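Local structure of MazG-related protein (Thermotoga maritima, 2YXH) at the interface of chains A and B. The protein probably hydrolyses nucleoside triphosphates to monophosphates and pyrophosphate, as an all-helical, magnesium-binding member of the MazG pyrophosphohydrolase family. Residues are numbered along the deposited sequence; one frame, centred on the assembly and turned at random. Chains: chain A/B, MazG-related protein.

The interface of chains A and B. Residues chain A 35, 38, 57, 61; chain B 28, 31, 61, 64-65.
The flat peptide carbonyl of B:Ala61 meets the terminal methyl of A:Met57, whose CE lies 3.3 Å from O and approaches at a tilt to the carbonyl plane; around this group the patch is aliphatic, without aromatic rings. It forms part of the two-fold helical packing of a MazG fold, in which helices 24-43 and 47-72 of each chain also carry the ExxE and ExxD acidic motifs that bind magnesium. The dimer is probably the functional form. A:Met57 is an engineered selenomethionine in place of a natural leucine. Its CG is anti to the backbone N (chi1 177°), which extends the chain towards chain B before it bends at chi3 (60°) and turns the methyl to the B:Ala61 carbonyl. Selenium is flanked roughly at right angles by two branches of chain B: B:Leu31 CD2 is 3.7 Å from SE, and B:Val64 CG1 touches SE at 3.7 Å. The same B:Leu31 supports A:Ile35, whose CD1 tip rests 4.0 Å from the branching carbon CG. One turn on, A:Val38 of helix 24-43 meets B:Leu28, which lies a turn nearer the start of the same helix in chain B; both methyls of B:Leu28 straddle one branch of A:Val38, with CD1 3.6 Å from CG1. A:Val38 CG1 is anti to the backbone N (chi1 163°) and projects into this fork. Near the symmetry axis the small side chains of A:Ala61 and B:Ala61 face each other, CB to CB at 4.3 Å, allowing the two 47-72 helices to come close.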
ATOM      1  N   ILE A  35       0.262  -2.271  -9.704  1.00 34.59           N
ATOM      2  CA  ILE A  35       0.070  -0.908 -10.145  1.00 36.27           C
ATOM      3  C   ILE A  35      -0.351  -0.922 -11.632  1.00 36.04           C
ATOM      4  O   ILE A  35      -1.230  -0.174 -12.044  1.00 36.51           O
ATOM      5  CB  ILE A  35       1.426  -0.136 -10.106  1.00 37.18           C
ATOM      6  CG1 ILE A  35       1.718   0.402  -8.748  1.00 37.83           C
ATOM      7  CG2 ILE A  35       1.442   1.065 -11.129  1.00 38.15           C
ATOM      8  CD1 ILE A  35       3.036   1.087  -8.725  1.00 32.46           C
ATOM      9  N   VAL A  38      -3.833  -1.973 -12.027  1.00 30.86           N
ATOM     10  CA  VAL A  38      -4.804  -0.983 -11.559  1.00 31.16           C
ATOM     11  C   VAL A  38      -5.017   0.031 -12.735  1.00 32.61           C
ATOM     12  O   VAL A  38      -6.161   0.359 -13.145  1.00 34.30           O
ATOM     13  CB  VAL A  38      -4.305  -0.260 -10.262  1.00 30.15           C
ATOM     14  CG1 VAL A  38      -5.059   0.975 -10.050  1.00 28.24           C
ATOM     15  CG2 VAL A  38      -4.473  -1.192  -9.042  1.00 30.89           C
HETATM   16  N   MSE A  57      -3.134  -4.515  -4.694  1.00 24.05           N
HETATM   17  CA  MSE A  57      -2.124  -3.495  -4.630  1.00 23.11           C
HETATM   18  C   MSE A  57      -1.752  -3.202  -3.184  1.00 23.32           C
HETATM   19  O   MSE A  57      -0.592  -3.077  -2.846  1.00 21.58           O
HETATM   20  CB  MSE A  57      -2.697  -2.223  -5.294  1.00 22.82           C
HETATM   21  CG  MSE A  57      -1.672  -1.036  -5.190  1.00 23.93           C
HETATM   22 SE   MSE A  57      -2.418   0.758  -5.561  1.00 34.21          SE
HETATM   23  CE  MSE A  57      -3.823   0.789  -4.059  1.00 16.07           C
ATOM     24  N   ALA A  61       1.860  -3.949  -1.336  1.00 22.68           N
ATOM     25  CA  ALA A  61       2.611  -2.926  -0.645  1.00 22.15           C
ATOM     26  C   ALA A  61       2.871  -3.406   0.794  1.00 24.36           C
ATOM     27  O   ALA A  61       3.938  -3.217   1.394  1.00 24.54           O
ATOM     28  CB  ALA A  61       1.826  -1.697  -0.573  1.00 20.55           C
TER
ATOM     29  N   LEU B  28      -1.062   6.879  -9.230  1.00 31.03           N
ATOM     30  CA  LEU B  28      -0.447   5.614  -9.508  1.00 33.31           C
ATOM     31  C   LEU B  28       1.045   5.818  -9.772  1.00 35.55           C
ATOM     32  O   LEU B  28       1.923   5.116  -9.208  1.00 35.80           O
ATOM     33  CB  LEU B  28      -1.114   4.921 -10.699  1.00 31.95           C
ATOM     34  CG  LEU B  28      -2.365   4.138 -10.308  1.00 30.64           C
ATOM     35  CD1 LEU B  28      -3.249   3.702 -11.532  1.00 27.31           C
ATOM     36  CD2 LEU B  28      -1.994   2.908  -9.393  1.00 26.82           C
ATOM     37  N   LEU B  31       3.067   6.530  -6.736  1.00 29.89           N
ATOM     38  CA  LEU B  31       3.344   5.333  -5.936  1.00 29.96           C
ATOM     39  C   LEU B  31       4.549   4.648  -6.589  1.00 31.05           C
ATOM     40  O   LEU B  31       5.472   4.230  -5.925  1.00 30.02           O
ATOM     41  CB  LEU B  31       2.181   4.370  -6.033  1.00 28.05           C
ATOM     42  CG  LEU B  31       2.307   3.005  -5.330  1.00 29.65           C
ATOM     43  CD1 LEU B  31       2.922   3.117  -3.922  1.00 21.52           C
ATOM     44  CD2 LEU B  31       0.892   2.322  -5.274  1.00 26.69           C
ATOM     45  N   ALA B  61       0.209   4.433  -1.761  1.00 24.98           N
ATOM     46  CA  ALA B  61      -0.722   3.335  -2.054  1.00 28.01           C
ATOM     47  C   ALA B  61      -2.142   3.659  -1.556  1.00 27.05           C
ATOM     48  O   ALA B  61      -3.126   3.444  -2.278  1.00 27.35           O
ATOM     49  CB  ALA B  61      -0.260   1.926  -1.425  1.00 25.66           C
ATOM     50  N   VAL B  64      -3.989   6.159  -3.647  1.00 25.60           N
ATOM     51  CA  VAL B  64      -4.554   5.553  -4.878  1.00 24.89           C
ATOM     52  C   VAL B  64      -5.881   4.920  -4.471  1.00 25.60           C
ATOM     53  O   VAL B  64      -6.890   5.106  -5.169  1.00 25.77           O
ATOM     54  CB  VAL B  64      -3.653   4.522  -5.469  1.00 25.12           C
ATOM     55  CG1 VAL B  64      -4.338   3.776  -6.653  1.00 24.13           C
ATOM     56  CG2 VAL B  64      -2.371   5.157  -5.985  1.00 21.12           C
ATOM     57  N   ALA B  65      -5.930   4.244  -3.311  1.00 23.45           N
ATOM     58  CA  ALA B  65      -7.184   3.624  -2.884  1.00 22.68           C
ATOM     59  C   ALA B  65      -8.244   4.737  -2.716  1.00 23.18           C
ATOM     60  O   ALA B  65      -9.394   4.621  -3.140  1.00 24.30           O
ATOM     61  CB  ALA B  65      -6.961   2.860  -1.517  1.00 22.73           C
TER